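PDB 6QXL: pyruvate kinase from Pseudomonas aeruginosa, which probably catalyses the last step of glycolysis, the transfer of phosphate from phosphoenolpyruvate to ADP to give pyruvate and ATP. Local coordinates for residues A[341-353]-A[391-403]. Sequence-based numbering, arbitrary orientation.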
loop_
_atom_site.group_PDB
_atom_site.type_symbol
_atom_site.label_atom_id
_atom_site.label_comp_id
_atom_site.label_asym_id
_atom_site.label_seq_id
_atom_site.Cartn_x
_atom_site.Cartn_y
_atom_site.Cartn_z
ATOM N N LYS A 341 11.736 -17.199 -12.431
ATOM C CA LYS A 341 12.539 -15.983 -12.587
ATOM C C LYS A 341 11.737 -14.687 -12.430
ATOM O O LYS A 341 12.307 -13.644 -12.175
ATOM C CB LYS A 341 13.247 -15.959 -13.935
ATOM C CG LYS A 341 14.141 -17.165 -14.203
ATOM C CD LYS A 341 15.031 -16.938 -15.423
ATOM C CE LYS A 341 14.264 -16.752 -16.745
ATOM N NZ LYS A 341 15.230 -16.433 -17.813
ATOM N N HIS A 342 10.418 -14.755 -12.560
ATOM C CA HIS A 342 9.564 -13.568 -12.409
ATOM C C HIS A 342 9.798 -12.901 -11.039
ATOM O O HIS A 342 10.025 -13.598 -10.043
ATOM C CB HIS A 342 8.093 -13.952 -12.553
ATOM C CG HIS A 342 7.204 -12.840 -13.032
ATOM N ND1 HIS A 342 6.407 -12.094 -12.188
ATOM C CD2 HIS A 342 6.967 -12.364 -14.280
ATOM C CE1 HIS A 342 5.731 -11.204 -12.891
ATOM N NE2 HIS A 342 6.067 -11.334 -14.157
ATOM N N PRO A 343 9.774 -11.558 -10.994
ATOM C CA PRO A 343 9.935 -10.856 -9.710
ATOM C C PRO A 343 8.917 -11.184 -8.611
ATOM O O PRO A 343 9.281 -11.179 -7.440
ATOM C CB PRO A 343 9.847 -9.376 -10.105
ATOM C CG PRO A 343 10.313 -9.348 -11.519
ATOM C CD PRO A 343 9.792 -10.613 -12.126
ATOM N N THR A 344 7.681 -11.489 -8.975
ATOM C CA THR A 344 6.663 -11.853 -7.970
ATOM C C THR A 344 6.916 -13.217 -7.292
ATOM O O THR A 344 6.344 -13.486 -6.237
ATOM C CB THR A 344 5.238 -11.840 -8.557
ATOM O OG1 THR A 344 5.146 -12.826 -9.578
ATOM C CG2 THR A 344 4.881 -10.462 -9.115
ATOM N N SER A 345 7.754 -14.065 -7.888
ATOM C CA SER A 345 8.092 -15.361 -7.270
ATOM C C SER A 345 9.019 -15.264 -6.050
ATOM O O SER A 345 9.077 -16.193 -5.266
ATOM C CB SER A 345 8.665 -16.345 -8.313
ATOM O OG SER A 345 7.591 -16.930 -9.057
ATOM N N GLN A 346 9.688 -14.134 -5.872
ATOM C CA GLN A 346 10.729 -13.970 -4.847
ATOM C C GLN A 346 10.431 -12.895 -3.788
ATOM O O GLN A 346 11.146 -12.840 -2.803
ATOM C CB GLN A 346 12.063 -13.666 -5.548
ATOM C CG GLN A 346 12.156 -14.258 -6.961
ATOM C CD GLN A 346 13.428 -13.881 -7.684
ATOM O OE1 GLN A 346 14.235 -13.074 -7.191
ATOM N NE2 GLN A 346 13.557 -14.368 -8.924
ATOM N N LYS A 347 9.393 -12.081 -3.962
ATOM C CA LYS A 347 9.084 -10.983 -3.036
ATOM C C LYS A 347 7.876 -11.324 -2.172
ATOM O O LYS A 347 6.857 -11.796 -2.693
ATOM C CB LYS A 347 8.834 -9.675 -3.801
ATOM C CG LYS A 347 10.026 -9.189 -4.605
ATOM C CD LYS A 347 9.640 -7.952 -5.433
ATOM C CE LYS A 347 10.566 -7.683 -6.618
ATOM N NZ LYS A 347 10.045 -6.483 -7.308
ATOM N N SER A 348 7.991 -11.095 -0.868
ATOM C CA SER A 348 6.953 -11.443 0.105
ATOM C C SER A 348 6.580 -10.221 0.967
ATOM O O SER A 348 7.408 -9.347 1.222
ATOM C CB SER A 348 7.425 -12.624 0.994
ATOM O OG SER A 348 6.481 -12.936 1.992
ATOM N N SER A 349 5.320 -10.175 1.385
ATOM C CA SER A 349 4.872 -9.237 2.419
ATOM C C SER A 349 5.159 -9.740 3.863
ATOM O O SER A 349 4.996 -8.998 4.826
ATOM C CB SER A 349 3.380 -8.959 2.264
ATOM O OG SER A 349 2.606 -10.129 2.563
ATOM N N HIS A 350 5.569 -11.007 3.994
ATOM C CA HIS A 350 6.022 -11.587 5.256
ATOM C C HIS A 350 4.998 -11.606 6.382
ATOM O O HIS A 350 5.344 -11.525 7.563
ATOM C CB HIS A 350 7.365 -11.014 5.728
ATOM C CG HIS A 350 8.495 -11.287 4.786
ATOM N ND1 HIS A 350 9.220 -12.469 4.741
ATOM C CD2 HIS A 350 8.966 -10.522 3.784
ATOM C CE1 HIS A 350 10.084 -12.395 3.771
ATOM N NE2 HIS A 350 9.990 -11.226 3.171
ATOM N N ARG A 351 3.726 -11.716 5.986
ATOM C CA ARG A 351 2.608 -11.765 6.918
ATOM C C ARG A 351 2.587 -10.597 7.918
ATOM O O ARG A 351 2.183 -10.769 9.070
ATOM C CB ARG A 351 2.590 -13.135 7.615
ATOM C CG ARG A 351 2.451 -14.292 6.628
ATOM C CD ARG A 351 2.421 -15.639 7.320
ATOM N NE ARG A 351 1.966 -16.716 6.425
ATOM C CZ ARG A 351 1.834 -17.990 6.778
ATOM N NH1 ARG A 351 2.139 -18.387 8.022
ATOM N NH2 ARG A 351 1.379 -18.881 5.901
ATOM N N LEU A 352 3.013 -9.412 7.447
ATOM C CA LEU A 352 2.990 -8.196 8.264
ATOM C C LEU A 352 1.603 -7.915 8.810
ATOM O O LEU A 352 0.596 -8.098 8.113
ATOM C CB LEU A 352 3.482 -6.968 7.494
ATOM C CG LEU A 352 4.854 -6.424 7.888
ATOM C CD1 LEU A 352 5.995 -7.424 7.763
ATOM C CD2 LEU A 352 5.162 -5.231 6.991
ATOM N N GLY A 353 1.565 -7.495 10.074
ATOM C CA GLY A 353 0.312 -7.209 10.767
ATOM C C GLY A 353 -0.387 -8.413 11.357
ATOM O O GLY A 353 -1.331 -8.232 12.106
ATOM N N LEU A 391 8.167 -26.837 6.230
ATOM C CA LEU A 391 6.838 -26.597 5.709
ATOM C C LEU A 391 6.446 -25.134 5.877
ATOM O O LEU A 391 5.989 -24.501 4.926
ATOM C CB LEU A 391 5.819 -27.498 6.395
ATOM C CG LEU A 391 4.344 -27.227 6.059
ATOM C CD1 LEU A 391 4.057 -27.499 4.613
ATOM C CD2 LEU A 391 3.434 -28.068 6.903
ATOM N N ILE A 392 6.646 -24.588 7.074
ATOM C CA ILE A 392 6.296 -23.207 7.360
ATOM C C ILE A 392 7.196 -22.273 6.551
ATOM O O ILE A 392 6.716 -21.351 5.896
ATOM C CB ILE A 392 6.412 -22.892 8.837
ATOM C CG1 ILE A 392 5.561 -23.843 9.691
ATOM C CG2 ILE A 392 6.020 -21.446 9.119
ATOM C CD1 ILE A 392 4.104 -23.928 9.337
ATOM N N MET A 393 8.489 -22.528 6.537
ATOM C CA MET A 393 9.382 -21.673 5.762
ATOM C C MET A 393 8.896 -21.538 4.317
ATOM O O MET A 393 8.876 -20.439 3.765
ATOM C CB MET A 393 10.814 -22.195 5.772
ATOM C CG MET A 393 11.480 -22.191 7.140
ATOM S SD MET A 393 13.165 -22.782 7.004
ATOM C CE MET A 393 13.745 -22.520 8.667
ATOM N N SER A 394 8.456 -22.648 3.729
ATOM C CA SER A 394 8.150 -22.678 2.309
ATOM C C SER A 394 6.774 -22.100 1.959
ATOM O O SER A 394 6.462 -21.958 0.787
ATOM C CB SER A 394 8.299 -24.103 1.786
ATOM O OG SER A 394 7.421 -24.980 2.446
ATOM N N ARG A 395 5.972 -21.750 2.969
ATOM C CA ARG A 395 4.767 -20.956 2.733
ATOM C C ARG A 395 5.055 -19.505 2.353
ATOM O O ARG A 395 4.174 -18.819 1.902
ATOM C CB ARG A 395 3.853 -20.928 3.951
ATOM C CG ARG A 395 3.421 -22.254 4.544
ATOM C CD ARG A 395 2.863 -23.222 3.545
ATOM N NE ARG A 395 3.940 -23.867 2.796
ATOM C CZ ARG A 395 3.773 -24.521 1.661
ATOM N NH1 ARG A 395 2.563 -24.627 1.110
ATOM N NH2 ARG A 395 4.833 -25.037 1.061
ATOM N N ILE A 396 6.280 -19.041 2.532
ATOM C CA ILE A 396 6.622 -17.649 2.295
ATOM C C ILE A 396 7.317 -17.528 0.958
ATOM O O ILE A 396 8.242 -18.275 0.662
ATOM C CB ILE A 396 7.554 -17.138 3.419
ATOM C CG1 ILE A 396 6.883 -17.278 4.779
ATOM C CG2 ILE A 396 7.951 -15.708 3.197
ATOM C CD1 ILE A 396 5.562 -16.573 4.871
ATOM N N ARG A 397 6.893 -16.562 0.159
ATOM C CA ARG A 397 7.509 -16.376 -1.142
ATOM C C ARG A 397 8.965 -16.050 -0.956
ATOM O O ARG A 397 9.301 -15.182 -0.159
ATOM C CB ARG A 397 6.847 -15.257 -1.926
ATOM C CG ARG A 397 5.464 -15.583 -2.470
ATOM C CD ARG A 397 4.796 -14.317 -3.006
ATOM N NE ARG A 397 4.212 -14.549 -4.340
ATOM C CZ ARG A 397 2.984 -14.965 -4.550
ATOM N NH1 ARG A 397 2.138 -15.186 -3.542
ATOM N NH2 ARG A 397 2.590 -15.187 -5.780
ATOM N N SER A 398 9.823 -16.747 -1.687
ATOM C CA SER A 398 11.247 -16.497 -1.663
ATOM C C SER A 398 11.908 -17.213 -2.819
ATOM O O SER A 398 11.313 -18.079 -3.442
ATOM C CB SER A 398 11.841 -17.018 -0.341
ATOM O OG SER A 398 13.261 -16.902 -0.327
ATOM N N SER A 399 13.148 -16.863 -3.110
ATOM C CA SER A 399 13.962 -17.691 -4.000
ATOM C C SER A 399 15.175 -18.342 -3.303
ATOM O O SER A 399 16.005 -18.949 -3.967
ATOM C CB SER A 399 14.411 -16.848 -5.186
ATOM O OG SER A 399 15.179 -15.773 -4.742
ATOM N N VAL A 400 15.257 -18.248 -1.976
ATOM C CA VAL A 400 16.372 -18.833 -1.246
ATOM C C VAL A 400 16.155 -20.344 -1.082
ATOM O O VAL A 400 15.062 -20.765 -0.707
ATOM C CB VAL A 400 16.533 -18.187 0.145
ATOM C CG1 VAL A 400 15.460 -18.657 1.150
ATOM C CG2 VAL A 400 17.918 -18.515 0.708
ATOM N N PRO A 401 17.180 -21.166 -1.356
ATOM C CA PRO A 401 17.029 -22.615 -1.142
ATOM C C PRO A 401 16.833 -23.001 0.305
ATOM O O PRO A 401 17.582 -22.556 1.171
ATOM C CB PRO A 401 18.347 -23.172 -1.653
ATOM C CG PRO A 401 18.906 -22.136 -2.558
ATOM C CD PRO A 401 18.432 -20.829 -2.052
ATOM N N ILE A 402 15.805 -23.794 0.563
ATOM C CA ILE A 402 15.524 -24.331 1.882
ATOM C C ILE A 402 15.940 -25.802 1.918
ATOM O O ILE A 402 15.414 -26.630 1.173
ATOM C CB ILE A 402 14.026 -24.221 2.188
ATOM C CG1 ILE A 402 13.592 -22.756 2.116
ATOM C CG2 ILE A 402 13.708 -24.846 3.547
ATOM C CD1 ILE A 402 12.103 -22.536 2.204
ATOM N N TYR A 403 16.894 -26.131 2.784
ATOM C CA TYR A 403 17.373 -27.513 2.928
ATOM C C TYR A 403 16.842 -28.146 4.193
ATOM O O TYR A 403 17.108 -27.651 5.274
ATOM C CB TYR A 403 18.874 -27.523 2.907
ATOM C CG TYR A 403 19.421 -27.099 1.578
ATOM C CD1 TYR A 403 19.485 -27.989 0.517
ATOM C CD2 TYR A 403 19.860 -25.804 1.367
ATOM C CE1 TYR A 403 19.983 -27.593 -0.719
ATOM C CE2 TYR A 403 20.379 -25.425 0.130
ATOM C CZ TYR A 403 20.423 -26.329 -0.893
ATOM O OH TYR A 403 20.916 -25.940 -2.091
HETATM O O HOH W 1 4.578 -15.221 -8.276
HETATM O O HOH W 2 4.388 -14.860 0.748
#
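Arg397 and Ile396 meet the 341-353 linker where pyruvate kinase passes from its TIM barrel to the C-terminal alpha/beta domain; both lie in the turn between helix 388-394 and strand 402-406. The Arg397 side chain is extended as far as CD, which passes 3.3 Å from Lys347 O, and bends at chi3 (133°). NE thereby donates to Thr344 O at 3.0 Å (N-H...O 156°), the oxygen lying near the guanidinium plane at its edge. Water 1 extends this grip, accepting from Arg397 NH2 and bonding Thr344 OG1. Ile396 divides its two branches between the Ser348/His350 side and Arg351. CG2, anti to the backbone N, reaches Ser348 OG (3.4 Å) and His350 ND1 (3.8 Å); the Ile396 side chain crosses that of His350 at about a right angle. CD1 instead lies over one face of the Arg351 guanidinium, 3.9 Å from NE. Arg351 and Arg395 run side by side in the same direction, Arg351 NH2 reaching Arg395 CB (3.8 Å), with guanidinium planes 83° apart; Arg395 NH2 pairs with Asp311, and Arg351 NH2 bonds Asn275. Tyr309 of the same chain ties the two segments together through its hydroxyl, bonded to Ser345 O and Ser398 N, while His350 O bonds Tyr369 of a second subunit. Ser348 OG closes an ST turn by accepting from His350 N at 2.9 Å, and water 2 links this hydroxyl to Arg397 N.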